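Local coordinates for protein endoglucanase family 5 (Clostridium acetobutylicum ATCC 824, PDB 6PZ7) that probably hydrolyses beta-glucosidic bonds inside cellulose and related plant polysaccharides, as a broad-specificity endoglucanase of glycoside hydrolase family 5, at residues A[249-254]-A[289-294]; A[127-132]-A[179-184]; A[315-318]-A[323-326]; A[161-166]-A[193-198]; A[13-18]-A[93-98]. All coordinates share one frame; numbering follows the deposited sequence.

How the interactions relate
Interactions 1, 2, 4 and 5 belong to the eight-stranded beta/alpha barrel of this family 5 enzyme, and interaction 3 is a small hairpin after its last strand. Interactions 1, 4 and 5 are buried, whereas 2 and 3 are partly buried. Interactions 2 and 4 share helix 161-180, one at its end and one at its start. Interaction 5 lies closest to the centre of the chain and touches interaction 1 through Arg293 and interaction 2 through Leu98. Chemistry follows place. Small van der Waals contacts, part of them carbon against oxygen, join outer helices in 1 and 2. Backbone bonds tie the hairpin in 3. In 4 a loop tyrosine packs beside a helix serine, and a phenol-carboxylate bond marks 5.

Interaction 1. Residues A[249-254]-A[289-294]; sequences GQLNAI and VSDARK
Two outer helices of the beta/alpha barrel, 241-259 and 278-294, meet here through Leu251, Asp291 and Ala292. Within 249-254 and 289-294, Leu251 CA and Ala292 CA are the nearest CA pair, 6.4 Å apart. Leu251 supplies most of the contact. Its CG stands anti to its own carbonyl carbon (chi1 -66°), and the two methyls divide the work. CD1 lies 3.7 Å from Asp291 OD2 and 3.8 Å from Ala292 N. It therefore rests on the helix backbone as well as on the carboxylate. CD2 faces the methyl of Ala292, with Leu251 CD2 to Ala292 CB at 4.2 Å, a loose apolar touch. The Asp291 side chain runs across that of Leu251 at a slant, and its CB also approaches CD1, at 3.9 Å. The charge of Asp291 is met outside the pair, by a salt bridge from OD1 to Lys295. OD2 also lies close to the carboxylate of Asp248. That closeness would tend to favour a proton on one of the two, an effect that Lys295 probably offsets. Leu251 also touches Ile267, and Ala292 touches Thr299, so the contact sits where the two helices lie against neighbouring strands 265-270 and 298-303.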
# COMPACT_ATOMS: atom_id res chain seq x y z
N GLY A 249 -3.72 -2.72 21.12
CA GLY A 249 -4.66 -1.61 21.19
C GLY A 249 -4.84 -0.92 19.85
O GLY A 249 -5.97 -0.56 19.46
N GLN A 250 -3.76 -0.71 19.10
CA GLN A 250 -3.86 -0.06 17.80
C GLN A 250 -4.61 -0.94 16.82
O GLN A 250 -5.49 -0.46 16.08
CB GLN A 250 -2.46 0.26 17.29
CG GLN A 250 -1.73 1.35 18.06
CD GLN A 250 -0.28 1.39 17.75
OE1 GLN A 250 0.38 0.35 17.65
NE2 GLN A 250 0.25 2.58 17.59
N LEU A 251 -4.32 -2.24 16.80
CA LEU A 251 -5.03 -3.15 15.90
C LEU A 251 -6.48 -3.29 16.29
O LEU A 251 -7.36 -3.35 15.43
CB LEU A 251 -4.30 -4.50 15.84
CG LEU A 251 -2.91 -4.47 15.20
CD1 LEU A 251 -2.20 -5.78 15.48
CD2 LEU A 251 -3.03 -4.25 13.71
N ASN A 252 -6.77 -3.28 17.60
CA ASN A 252 -8.16 -3.38 18.04
C ASN A 252 -8.96 -2.15 17.64
O ASN A 252 -10.16 -2.26 17.36
CB ASN A 252 -8.19 -3.62 19.55
CG ASN A 252 -9.44 -4.32 19.97
OD1 ASN A 252 -9.93 -5.20 19.27
ND2 ASN A 252 -9.98 -3.91 21.11
N ALA A 253 -8.35 -0.96 17.63
CA ALA A 253 -9.06 0.22 17.17
C ALA A 253 -9.49 0.07 15.71
O ALA A 253 -10.60 0.47 15.34
CB ALA A 253 -8.23 1.48 17.36
N ILE A 254 -8.61 -0.47 14.86
CA ILE A 254 -8.93 -0.71 13.46
C ILE A 254 -10.03 -1.76 13.34
O ILE A 254 -10.99 -1.59 12.58
CB ILE A 254 -7.67 -1.13 12.70
CG1 ILE A 254 -6.61 -0.03 12.73
CG2 ILE A 254 -8.02 -1.53 11.29
CD1 ILE A 254 -5.20 -0.49 12.27
N VAL A 289 1.66 -9.62 12.76
CA VAL A 289 0.96 -10.39 11.75
C VAL A 289 -0.07 -11.32 12.40
O VAL A 289 -1.20 -11.44 11.90
CB VAL A 289 1.95 -11.14 10.84
CG1 VAL A 289 1.22 -12.09 9.91
CG2 VAL A 289 2.84 -10.18 10.09
N SER A 290 0.28 -11.99 13.51
CA SER A 290 -0.66 -12.94 14.10
C SER A 290 -1.84 -12.22 14.73
O SER A 290 -2.99 -12.66 14.57
CB SER A 290 0.06 -13.84 15.10
OG SER A 290 0.57 -13.10 16.18
N ASP A 291 -1.60 -11.12 15.42
CA ASP A 291 -2.72 -10.39 16.03
C ASP A 291 -3.59 -9.74 14.96
O ASP A 291 -4.83 -9.76 15.05
CB ASP A 291 -2.18 -9.34 17.00
CG ASP A 291 -3.21 -8.85 17.98
OD1 ASP A 291 -4.24 -9.54 18.19
OD2 ASP A 291 -3.01 -7.77 18.54
N ALA A 292 -2.98 -9.18 13.92
CA ALA A 292 -3.77 -8.64 12.82
C ALA A 292 -4.66 -9.71 12.20
O ALA A 292 -5.85 -9.47 11.96
CB ALA A 292 -2.83 -8.00 11.78
N ARG A 293 -4.11 -10.90 11.97
CA ARG A 293 -4.88 -11.97 11.35
C ARG A 293 -6.04 -12.40 12.25
O ARG A 293 -7.14 -12.69 11.74
CB ARG A 293 -4.00 -13.17 11.03
CG ARG A 293 -4.76 -14.43 10.54
CD ARG A 293 -4.96 -14.51 9.01
NE ARG A 293 -5.90 -13.52 8.48
CZ ARG A 293 -5.60 -12.60 7.56
NH1 ARG A 293 -4.38 -12.53 7.05
NH2 ARG A 293 -6.54 -11.77 7.16
N LYS A 294 -5.83 -12.43 13.56
CA LYS A 294 -6.94 -12.77 14.45
C LYS A 294 -8.07 -11.77 14.32
O LYS A 294 -9.24 -12.12 14.57
CB LYS A 294 -6.42 -12.80 15.88
CG LYS A 294 -5.63 -14.06 16.20
CD LYS A 294 -5.08 -14.04 17.63
CE LYS A 294 -4.23 -15.28 17.89
NZ LYS A 294 -3.56 -15.22 19.22

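Interaction 2. Residues A[127-132]-A[179-184]; sequences QIANRF and RSTGSN
Thr181 gives the most surface to this contact, and it meets Ala129 and Asn130 of helix 111-132. It lies where helix 161-180 runs out, just before Gly182, which turns the chain away with a positive phi of 73°. Both branches of the threonine are used. OG1 sits between the backbone N and the carbonyl carbon (chi1 63°), and CG2 then lies beside the backbone N. Both branches face the methyl of Ala129. Thr181 OG1 is 3.7 Å from Ala129 CB, and Thr181 CG2 is 4.1 Å from the same carbon. Ala129 is buried, and its small side chain lets the threonine come close to the helix. The Ala129 methyl also touches Phe141 of strand 139-142.

Asn130 adds a lighter contact at the outer margin. Its backbone N is 4.3 Å from Thr181 CG2, and its side chain stays farther off. The backbones are nearest here too, with Asn130 CA and Thr181 CA 6.0 Å apart. The hydroxyl of Thr181 finds its polar partners nearby, at Ile178 O and Asn185 ND2. Asn185 ND2 also bonds to Ala129 O, so one amide serves both segments. The direct contact is thus van der Waals in kind, and the hydroxyl can lie against a methyl at little polar cost, since Ile178 O and Asn185 ND2 bond to it.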
# COMPACT_ATOMS: atom_id res chain seq x y z
N GLN A 127 -7.10 5.68 -17.94
CA GLN A 127 -6.09 4.99 -18.73
C GLN A 127 -5.53 3.76 -18.01
O GLN A 127 -5.32 2.71 -18.61
CB GLN A 127 -4.96 5.96 -19.10
CG GLN A 127 -5.36 7.01 -20.10
CD GLN A 127 -4.31 8.08 -20.20
OE1 GLN A 127 -3.35 7.92 -20.96
NE2 GLN A 127 -4.43 9.10 -19.39
N ILE A 128 -5.21 3.87 -16.72
CA ILE A 128 -4.70 2.72 -15.97
C ILE A 128 -5.74 1.61 -15.97
O ILE A 128 -5.46 0.45 -16.30
CB ILE A 128 -4.32 3.11 -14.53
CG1 ILE A 128 -3.27 4.21 -14.44
CG2 ILE A 128 -3.83 1.85 -13.73
CD1 ILE A 128 -3.16 4.84 -13.05
N ALA A 129 -6.96 1.96 -15.62
CA ALA A 129 -8.03 0.97 -15.53
C ALA A 129 -8.28 0.31 -16.88
O ALA A 129 -8.43 -0.92 -16.97
CB ALA A 129 -9.29 1.61 -14.98
N ASN A 130 -8.29 1.10 -17.96
CA ASN A 130 -8.50 0.52 -19.29
C ASN A 130 -7.42 -0.50 -19.62
O ASN A 130 -7.72 -1.59 -20.14
CB ASN A 130 -8.56 1.65 -20.32
CG ASN A 130 -8.67 1.15 -21.75
OD1 ASN A 130 -7.74 1.29 -22.55
ND2 ASN A 130 -9.78 0.56 -22.07
N ARG A 131 -6.16 -0.17 -19.34
CA ARG A 131 -5.07 -1.08 -19.69
C ARG A 131 -5.20 -2.41 -18.95
O ARG A 131 -4.88 -3.48 -19.51
CB ARG A 131 -3.71 -0.44 -19.39
CG ARG A 131 -2.54 -1.41 -19.50
CD ARG A 131 -2.37 -1.95 -20.92
NE ARG A 131 -1.73 -0.96 -21.79
CZ ARG A 131 -0.43 -0.94 -22.09
NH1 ARG A 131 0.40 -1.86 -21.61
NH2 ARG A 131 0.03 0.02 -22.89
N PHE A 132 -5.66 -2.37 -17.70
CA PHE A 132 -5.67 -3.54 -16.83
C PHE A 132 -7.06 -4.16 -16.65
O PHE A 132 -7.24 -5.03 -15.79
CB PHE A 132 -5.03 -3.16 -15.48
CG PHE A 132 -3.54 -2.93 -15.58
CD1 PHE A 132 -2.69 -4.02 -15.52
CD2 PHE A 132 -3.02 -1.68 -15.79
CE1 PHE A 132 -1.32 -3.85 -15.68
CE2 PHE A 132 -1.66 -1.50 -15.92
CZ PHE A 132 -0.81 -2.61 -15.90
N ARG A 179 -14.75 1.71 -12.40
CA ARG A 179 -15.91 0.87 -12.72
C ARG A 179 -16.48 1.20 -14.10
O ARG A 179 -16.97 0.29 -14.79
CB ARG A 179 -16.97 1.03 -11.64
CG ARG A 179 -16.52 0.57 -10.24
CD ARG A 179 -17.18 -0.71 -9.80
NE ARG A 179 -16.81 -1.10 -8.46
CZ ARG A 179 -15.83 -1.96 -8.15
NH1 ARG A 179 -15.09 -2.52 -9.10
NH2 ARG A 179 -15.56 -2.24 -6.89
N SER A 180 -16.38 2.46 -14.53
CA SER A 180 -16.94 2.90 -15.80
C SER A 180 -16.27 2.23 -16.98
O SER A 180 -16.84 2.20 -18.08
CB SER A 180 -16.78 4.42 -15.93
OG SER A 180 -15.46 4.78 -16.27
N THR A 181 -15.06 1.73 -16.81
CA THR A 181 -14.34 1.09 -17.92
C THR A 181 -14.80 -0.34 -18.20
O THR A 181 -14.43 -0.90 -19.26
CB THR A 181 -12.83 1.13 -17.69
OG1 THR A 181 -12.47 0.37 -16.51
CG2 THR A 181 -12.33 2.54 -17.54
N GLY A 182 -15.61 -0.94 -17.33
CA GLY A 182 -16.23 -2.23 -17.66
C GLY A 182 -15.26 -3.42 -17.63
O GLY A 182 -14.20 -3.41 -16.97
N SER A 183 -15.65 -4.48 -18.36
CA SER A 183 -15.00 -5.78 -18.27
C SER A 183 -14.89 -6.16 -16.79
O SER A 183 -15.81 -5.90 -16.01
CB SER A 183 -13.64 -5.78 -18.98
OG SER A 183 -13.05 -7.10 -19.00
N ASN A 184 -13.75 -6.72 -16.37
CA ASN A 184 -13.62 -7.15 -14.98
C ASN A 184 -13.49 -5.99 -14.02
O ASN A 184 -13.56 -6.21 -12.80
CB ASN A 184 -12.47 -8.14 -14.85
CG ASN A 184 -12.79 -9.49 -15.44
OD1 ASN A 184 -13.97 -9.85 -15.61
ND2 ASN A 184 -11.78 -10.25 -15.75

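Interaction 3. Residues A[315-318]-A[323-326]; sequences GILD and TWVF
Strands 317-318 and 323-324 pair antiparallel as a short beta hairpin, with Leu317 and Trp324 as a non-hydrogen-bonded pair and Asp318 and Thr323 as a hydrogen-bonded one. Asp318 N gives a bond of 2.8 Å to Thr323 O, and Thr323 N returns one of 3.1 Å to Asp318 O. Past the paired strands, Val325 N bonds to Ile316 O at 2.9 Å.

Leu317 and Trp324 share one face of the hairpin. Leu317 CG is anti to its backbone N (chi1 177°), which helps bring CD1 over the indole. Leu317 CD1 sits over the six-membered ring of Trp324, 4.0 Å from its centroid and only 9° off the ring normal, a CH-pi contact. Leu317 CB lies 3.6 Å from Trp324 CZ3. Ile316 comes to the same part of the ring, its O near the rim and its CG1 near CZ3. On the other branch, Ile316 CG2 lies 4.0 Å from Phe326 CD2. The Phe326 ring turns its edge to Gly315 O, with CE2 3.5 Å away and the oxygen in the ring plane. Asp318 and Thr323 occupy the other face, where Val325 CG2 packs on Asp318 CB. Asp318 OD1 takes the backbone N of Asn320 and Asn321, bracing the turn.

Lys47, Ile48 and Ala51 of helix 42-51 touch Trp324, while Arg281 makes a cation-pi contact with Phe326. The chemistry is therefore two-layered: backbone bonds set the register, and aromatic rings fasten the hairpin to the helices beside it.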
# COMPACT_ATOMS: atom_id res chain seq x y z
N GLY A 315 14.58 -2.90 3.80
CA GLY A 315 14.71 -4.05 2.92
C GLY A 315 15.02 -5.32 3.66
O GLY A 315 15.86 -5.35 4.56
N ILE A 316 14.41 -6.42 3.22
CA ILE A 316 14.67 -7.73 3.79
C ILE A 316 15.14 -8.74 2.74
O ILE A 316 15.75 -9.75 3.12
CB ILE A 316 13.48 -8.27 4.63
CG1 ILE A 316 12.22 -8.39 3.79
CG2 ILE A 316 13.25 -7.33 5.83
CD1 ILE A 316 10.99 -8.97 4.53
N LEU A 317 14.90 -8.48 1.45
CA LEU A 317 15.43 -9.26 0.34
C LEU A 317 16.59 -8.48 -0.28
O LEU A 317 16.45 -7.27 -0.56
CB LEU A 317 14.35 -9.47 -0.71
CG LEU A 317 14.77 -10.21 -1.99
CD1 LEU A 317 15.19 -11.62 -1.70
CD2 LEU A 317 13.65 -10.20 -3.00
N ASP A 318 17.72 -9.13 -0.52
CA ASP A 318 18.77 -8.57 -1.36
C ASP A 318 18.41 -9.00 -2.78
O ASP A 318 18.55 -10.17 -3.15
CB ASP A 318 20.15 -9.07 -0.94
CG ASP A 318 21.27 -8.52 -1.82
OD1 ASP A 318 21.05 -8.16 -3.00
OD2 ASP A 318 22.45 -8.55 -1.36
N THR A 323 18.90 -13.10 -2.15
CA THR A 323 19.15 -13.66 -0.82
C THR A 323 18.29 -12.94 0.22
O THR A 323 18.30 -11.71 0.28
CB THR A 323 20.63 -13.47 -0.45
OG1 THR A 323 21.49 -14.14 -1.38
CG2 THR A 323 20.94 -13.94 0.98
N TRP A 324 17.59 -13.70 1.07
CA TRP A 324 16.94 -13.08 2.23
C TRP A 324 18.00 -12.70 3.25
O TRP A 324 18.74 -13.54 3.73
CB TRP A 324 15.93 -14.04 2.86
CG TRP A 324 14.75 -14.32 1.96
CD1 TRP A 324 14.50 -15.49 1.31
CD2 TRP A 324 13.70 -13.43 1.61
NE1 TRP A 324 13.34 -15.38 0.57
CE2 TRP A 324 12.83 -14.12 0.74
CE3 TRP A 324 13.40 -12.10 1.94
CZ2 TRP A 324 11.69 -13.53 0.20
CZ3 TRP A 324 12.26 -11.53 1.43
CH2 TRP A 324 11.41 -12.24 0.55
N VAL A 325 18.06 -11.41 3.59
CA VAL A 325 19.10 -10.86 4.46
C VAL A 325 18.81 -11.18 5.92
O VAL A 325 19.75 -11.34 6.70
CB VAL A 325 19.20 -9.33 4.24
CG1 VAL A 325 20.22 -8.73 5.22
CG2 VAL A 325 19.56 -8.99 2.78
N PHE A 326 17.53 -11.22 6.30
CA PHE A 326 17.08 -11.37 7.68
C PHE A 326 16.17 -12.60 7.71
O PHE A 326 14.94 -12.47 7.66
CB PHE A 326 16.37 -10.11 8.18
CG PHE A 326 17.24 -8.88 8.10
CD1 PHE A 326 18.29 -8.69 8.98
CD2 PHE A 326 17.02 -7.97 7.11
CE1 PHE A 326 19.10 -7.55 8.83
CE2 PHE A 326 17.82 -6.85 7.01
CZ PHE A 326 18.82 -6.64 7.85

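Interaction 4. Residues A[161-166]-A[193-198]; sequences AESRDV and PTYAAS. With EDO (1,2-ethanediol), chain D.
Tyr195 packs closely against Ser163 near the start of helix 161-180. Ser163 CB lies 3.5 Å from Tyr195 CE2. Ser163 has two conformers, and in the one described its OG is 3.1 Å from Tyr195 CE2, a closeness that is therefore doubtful. This hydroxyl meets the ring obliquely. A chi1 of 49° sets Ser163 OG between backbone N and carbonyl carbon, where it also bonds to Thr160 N just before the segment. Tyr195 itself extends with CG anti to its backbone N (chi1 -178°), which carries the ring to the helix. Its far end is held by a hydrogen bond between OH and Ile149 N.

Beside this, the contact is looser. Arg164 CG lies 4.0 Å from Tyr195 CB, and the two side chains cross at about a right angle. The guanidinium goes on to other partners, forming a salt bridge with Asp206 and a bond to Gly158 O. Farther along the loop, Ala196 O accepts a hydrogen bond of 2.6 Å from O2 of a 1,2-ethanediol, probably from the crystallisation liquor. This small molecule reaches the loop but not the helix segment. Thr194 OG1 closes the loop on itself with a bond to Ser198 O.

The loop follows barrel strand 190-193. The direct contact is van der Waals, serine and arginine against the tyrosine, while polar bonds to other residues fix each group.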
# COMPACT_ATOMS: atom_id res chain seq x y z
N ALA A 161 -10.38 18.63 8.50
CA ALA A 161 -11.71 18.31 8.00
C ALA A 161 -11.81 18.57 6.50
O ALA A 161 -12.37 17.75 5.75
CB ALA A 161 -12.74 19.14 8.76
N GLU A 162 -11.24 19.67 6.02
CA GLU A 162 -11.25 19.96 4.57
C GLU A 162 -10.58 18.86 3.78
O GLU A 162 -11.14 18.35 2.81
CB GLU A 162 -10.52 21.29 4.32
CG GLU A 162 -10.17 21.52 2.86
CD GLU A 162 -9.51 22.84 2.54
OE1 GLU A 162 -8.96 23.50 3.48
OE2 GLU A 162 -9.48 23.25 1.40
N SER A 163 -9.35 18.49 4.15
CA SER A 163 -8.63 17.53 3.32
C SER A 163 -9.24 16.14 3.40
O SER A 163 -9.25 15.41 2.40
CB SER A 163 -7.13 17.55 3.64
OG SER A 163 -6.85 17.46 5.05
N ARG A 164 -9.75 15.76 4.57
CA ARG A 164 -10.44 14.46 4.68
C ARG A 164 -11.67 14.41 3.78
O ARG A 164 -11.95 13.40 3.13
CB ARG A 164 -10.76 14.16 6.15
CG ARG A 164 -9.52 13.92 6.99
CD ARG A 164 -9.83 13.44 8.37
NE ARG A 164 -10.57 14.39 9.21
CZ ARG A 164 -10.04 15.26 10.03
NH1 ARG A 164 -8.73 15.38 10.13
NH2 ARG A 164 -10.83 16.05 10.75
N ASP A 165 -12.42 15.52 3.73
CA ASP A 165 -13.57 15.62 2.83
C ASP A 165 -13.15 15.45 1.39
O ASP A 165 -13.73 14.64 0.65
CB ASP A 165 -14.25 16.98 3.08
CG ASP A 165 -15.58 17.13 2.40
OD1 ASP A 165 -16.23 16.13 1.97
OD2 ASP A 165 -16.01 18.30 2.27
N VAL A 166 -12.13 16.17 0.96
CA VAL A 166 -11.70 16.10 -0.43
C VAL A 166 -11.15 14.72 -0.78
O VAL A 166 -11.38 14.21 -1.88
CB VAL A 166 -10.72 17.24 -0.77
CG1 VAL A 166 -10.21 17.10 -2.21
CG2 VAL A 166 -11.39 18.60 -0.56
N PRO A 193 -7.61 4.64 0.70
CA PRO A 193 -7.06 5.05 1.99
C PRO A 193 -7.83 6.20 2.63
O PRO A 193 -8.53 6.96 1.97
CB PRO A 193 -5.65 5.54 1.60
CG PRO A 193 -5.89 6.19 0.24
CD PRO A 193 -6.91 5.29 -0.44
N THR A 194 -7.63 6.32 3.95
CA THR A 194 -7.85 7.54 4.71
C THR A 194 -6.81 8.59 4.27
O THR A 194 -5.86 8.31 3.52
CB THR A 194 -7.66 7.23 6.19
OG1 THR A 194 -6.35 6.67 6.32
CG2 THR A 194 -8.70 6.26 6.74
N TYR A 195 -6.95 9.80 4.82
CA TYR A 195 -5.92 10.84 4.69
C TYR A 195 -4.59 10.25 5.12
O TYR A 195 -4.46 9.73 6.23
CB TYR A 195 -6.28 12.04 5.60
CG TYR A 195 -5.27 13.18 5.47
CD1 TYR A 195 -4.07 13.15 6.13
CD2 TYR A 195 -5.55 14.29 4.68
CE1 TYR A 195 -3.14 14.16 6.00
CE2 TYR A 195 -4.62 15.31 4.54
CZ TYR A 195 -3.43 15.25 5.21
OH TYR A 195 -2.48 16.26 5.08
N ALA A 196 -3.59 10.33 4.23
CA ALA A 196 -2.23 9.82 4.44
C ALA A 196 -2.18 8.32 4.75
O ALA A 196 -1.16 7.85 5.25
CB ALA A 196 -1.47 10.62 5.47
N ALA A 197 -3.24 7.58 4.49
CA ALA A 197 -3.38 6.20 4.96
C ALA A 197 -3.23 6.11 6.47
O ALA A 197 -2.83 5.09 7.02
CB ALA A 197 -2.49 5.21 4.20
N SER A 198 -3.55 7.19 7.17
CA SER A 198 -3.39 7.29 8.61
C SER A 198 -4.42 6.48 9.37
O SER A 198 -5.59 6.40 9.02
CB SER A 198 -3.54 8.76 9.01
OG SER A 198 -3.32 8.94 10.40
C1 EDO D . 2.05 6.96 8.01
O1 EDO D . 2.72 5.72 8.16
C2 EDO D . 0.58 6.68 7.70
O2 EDO D . 0.01 7.97 7.62

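Interaction 5. Residues A[13-18]-A[93-98]; sequences VNDMKV and HMYAIL
Tyr95, the first residue of strand 95-99, meets both Asp15 and Met16 at the end of helix 9-16. Its OH donates a hydrogen bond of 2.6 Å to Asp15 OD2, which accepts with its anti lone pair, the one away from the other oxygen. The carboxylate plane stands 87° from the ring plane, while OD2 itself lies in the ring plane at the edge and is 3.3 Å from Tyr95 CE1. Asp15 CG is anti to its backbone N (chi1 -158°), a setting that swings the carboxylate toward the phenol.

Met16 covers a face of the same ring. Its CG lies 3.9 Å from the ring centroid, 17° off the normal, a CH-pi contact displaced toward the rim and nearest to Tyr95 CG. The sulfur follows at a slant, with Met16 SD 5.3 Å from the centroid, a Met-aromatic contact. The ring is thus gripped at its hydroxyl by one residue and over a face by the next. It also meets the ring of His138.

Two residues on, Ile97 points toward the helix segment on the same side of the strand as Tyr95. The methionine chain bends at its sulfur end, and its CE reaches Ile97 CD1 at 3.8 Å. Met16 also touches Ile140 of strand 139-142. Thr55 of strand 55-58 lies against both Tyr95 and Ile97, and its hydroxyl bonds to Met16 O.

Helix 9-16 immediately precedes the first barrel strand, 19-22, and its end packs on inward-facing residues of the third strand. Such a helix plugging the N-terminal end of the strands is a feature of many beta/alpha (TIM) barrels.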
# COMPACT_ATOMS: atom_id res chain seq x y z
N VAL A 13 -9.53 -10.42 1.34
CA VAL A 13 -8.49 -10.01 2.28
C VAL A 13 -7.85 -11.23 2.94
O VAL A 13 -6.63 -11.32 3.07
CB VAL A 13 -9.06 -9.02 3.30
CG1 VAL A 13 -8.11 -8.76 4.45
CG2 VAL A 13 -9.36 -7.68 2.60
N ASN A 14 -8.67 -12.20 3.36
CA ASN A 14 -8.10 -13.38 3.99
C ASN A 14 -7.24 -14.15 3.00
O ASN A 14 -6.17 -14.66 3.35
CB ASN A 14 -9.24 -14.26 4.51
CG ASN A 14 -9.95 -13.65 5.69
OD1 ASN A 14 -9.44 -12.73 6.32
ND2 ASN A 14 -11.13 -14.17 5.99
N ASP A 15 -7.69 -14.26 1.76
CA ASP A 15 -6.95 -15.02 0.75
C ASP A 15 -5.61 -14.35 0.42
O ASP A 15 -4.64 -15.03 0.08
CB ASP A 15 -7.83 -15.16 -0.50
CG ASP A 15 -7.43 -16.31 -1.39
OD1 ASP A 15 -7.12 -17.40 -0.84
OD2 ASP A 15 -7.49 -16.21 -2.63
N MET A 16 -5.54 -13.03 0.51
CA MET A 16 -4.30 -12.31 0.25
C MET A 16 -3.20 -12.73 1.21
O MET A 16 -2.02 -12.70 0.83
CB MET A 16 -4.55 -10.79 0.38
CG MET A 16 -5.37 -10.18 -0.75
SD MET A 16 -6.01 -8.55 -0.40
CE MET A 16 -4.52 -7.58 -0.57
N LYS A 17 -3.58 -13.09 2.45
CA LYS A 17 -2.73 -13.73 3.47
C LYS A 17 -1.69 -12.80 4.09
O LYS A 17 -1.79 -12.46 5.27
CB LYS A 17 -2.02 -14.98 2.90
CG LYS A 17 -1.22 -15.78 3.95
CD LYS A 17 -0.18 -16.74 3.32
CE LYS A 17 0.86 -17.15 4.38
NZ LYS A 17 1.89 -18.09 3.85
N VAL A 18 -0.68 -12.43 3.32
CA VAL A 18 0.43 -11.59 3.77
C VAL A 18 1.14 -11.15 2.50
O VAL A 18 1.24 -11.91 1.52
CB VAL A 18 1.36 -12.33 4.74
CG1 VAL A 18 2.08 -13.51 4.09
CG2 VAL A 18 2.34 -11.35 5.38
N HIS A 93 0.67 -16.63 -9.45
CA HIS A 93 -0.56 -16.95 -8.74
C HIS A 93 -0.61 -16.27 -7.37
O HIS A 93 -1.03 -16.86 -6.38
CB HIS A 93 -0.79 -18.46 -8.68
CG HIS A 93 -1.02 -19.06 -10.03
ND1 HIS A 93 -2.14 -18.78 -10.79
CD2 HIS A 93 -0.25 -19.87 -10.78
CE1 HIS A 93 -2.07 -19.46 -11.93
NE2 HIS A 93 -0.93 -20.10 -11.95
N MET A 94 -0.17 -15.02 -7.31
CA MET A 94 -0.32 -14.15 -6.16
C MET A 94 -1.30 -13.03 -6.51
O MET A 94 -1.58 -12.75 -7.69
CB MET A 94 1.01 -13.55 -5.75
CG MET A 94 1.95 -14.63 -5.19
SD MET A 94 3.49 -13.99 -4.45
CE MET A 94 4.35 -13.42 -5.93
N TYR A 95 -1.82 -12.38 -5.48
CA TYR A 95 -2.50 -11.10 -5.63
C TYR A 95 -1.48 -10.01 -5.92
O TYR A 95 -0.39 -10.02 -5.36
CB TYR A 95 -3.28 -10.73 -4.35
CG TYR A 95 -4.52 -11.56 -4.16
CD1 TYR A 95 -4.46 -12.81 -3.53
CD2 TYR A 95 -5.75 -11.13 -4.62
CE1 TYR A 95 -5.60 -13.58 -3.38
CE2 TYR A 95 -6.89 -11.90 -4.49
CZ TYR A 95 -6.80 -13.14 -3.89
OH TYR A 95 -7.97 -13.88 -3.78
N ALA A 96 -1.85 -9.08 -6.81
CA ALA A 96 -1.08 -7.89 -7.11
C ALA A 96 -1.92 -6.69 -6.73
O ALA A 96 -3.10 -6.62 -7.11
CB ALA A 96 -0.72 -7.82 -8.60
N ILE A 97 -1.35 -5.72 -6.00
CA ILE A 97 -1.99 -4.43 -5.72
C ILE A 97 -1.29 -3.39 -6.57
O ILE A 97 -0.07 -3.20 -6.45
CB ILE A 97 -1.92 -4.06 -4.22
CG1 ILE A 97 -2.59 -5.08 -3.32
CG2 ILE A 97 -2.55 -2.65 -4.03
CD1 ILE A 97 -2.18 -4.92 -1.86
N LEU A 98 -2.03 -2.71 -7.44
CA LEU A 98 -1.51 -1.67 -8.31
C LEU A 98 -2.10 -0.35 -7.86
O LEU A 98 -3.33 -0.23 -7.78
CB LEU A 98 -1.90 -1.98 -9.76
CG LEU A 98 -1.49 -0.94 -10.79
CD1 LEU A 98 0.00 -0.84 -10.94
CD2 LEU A 98 -2.11 -1.22 -12.14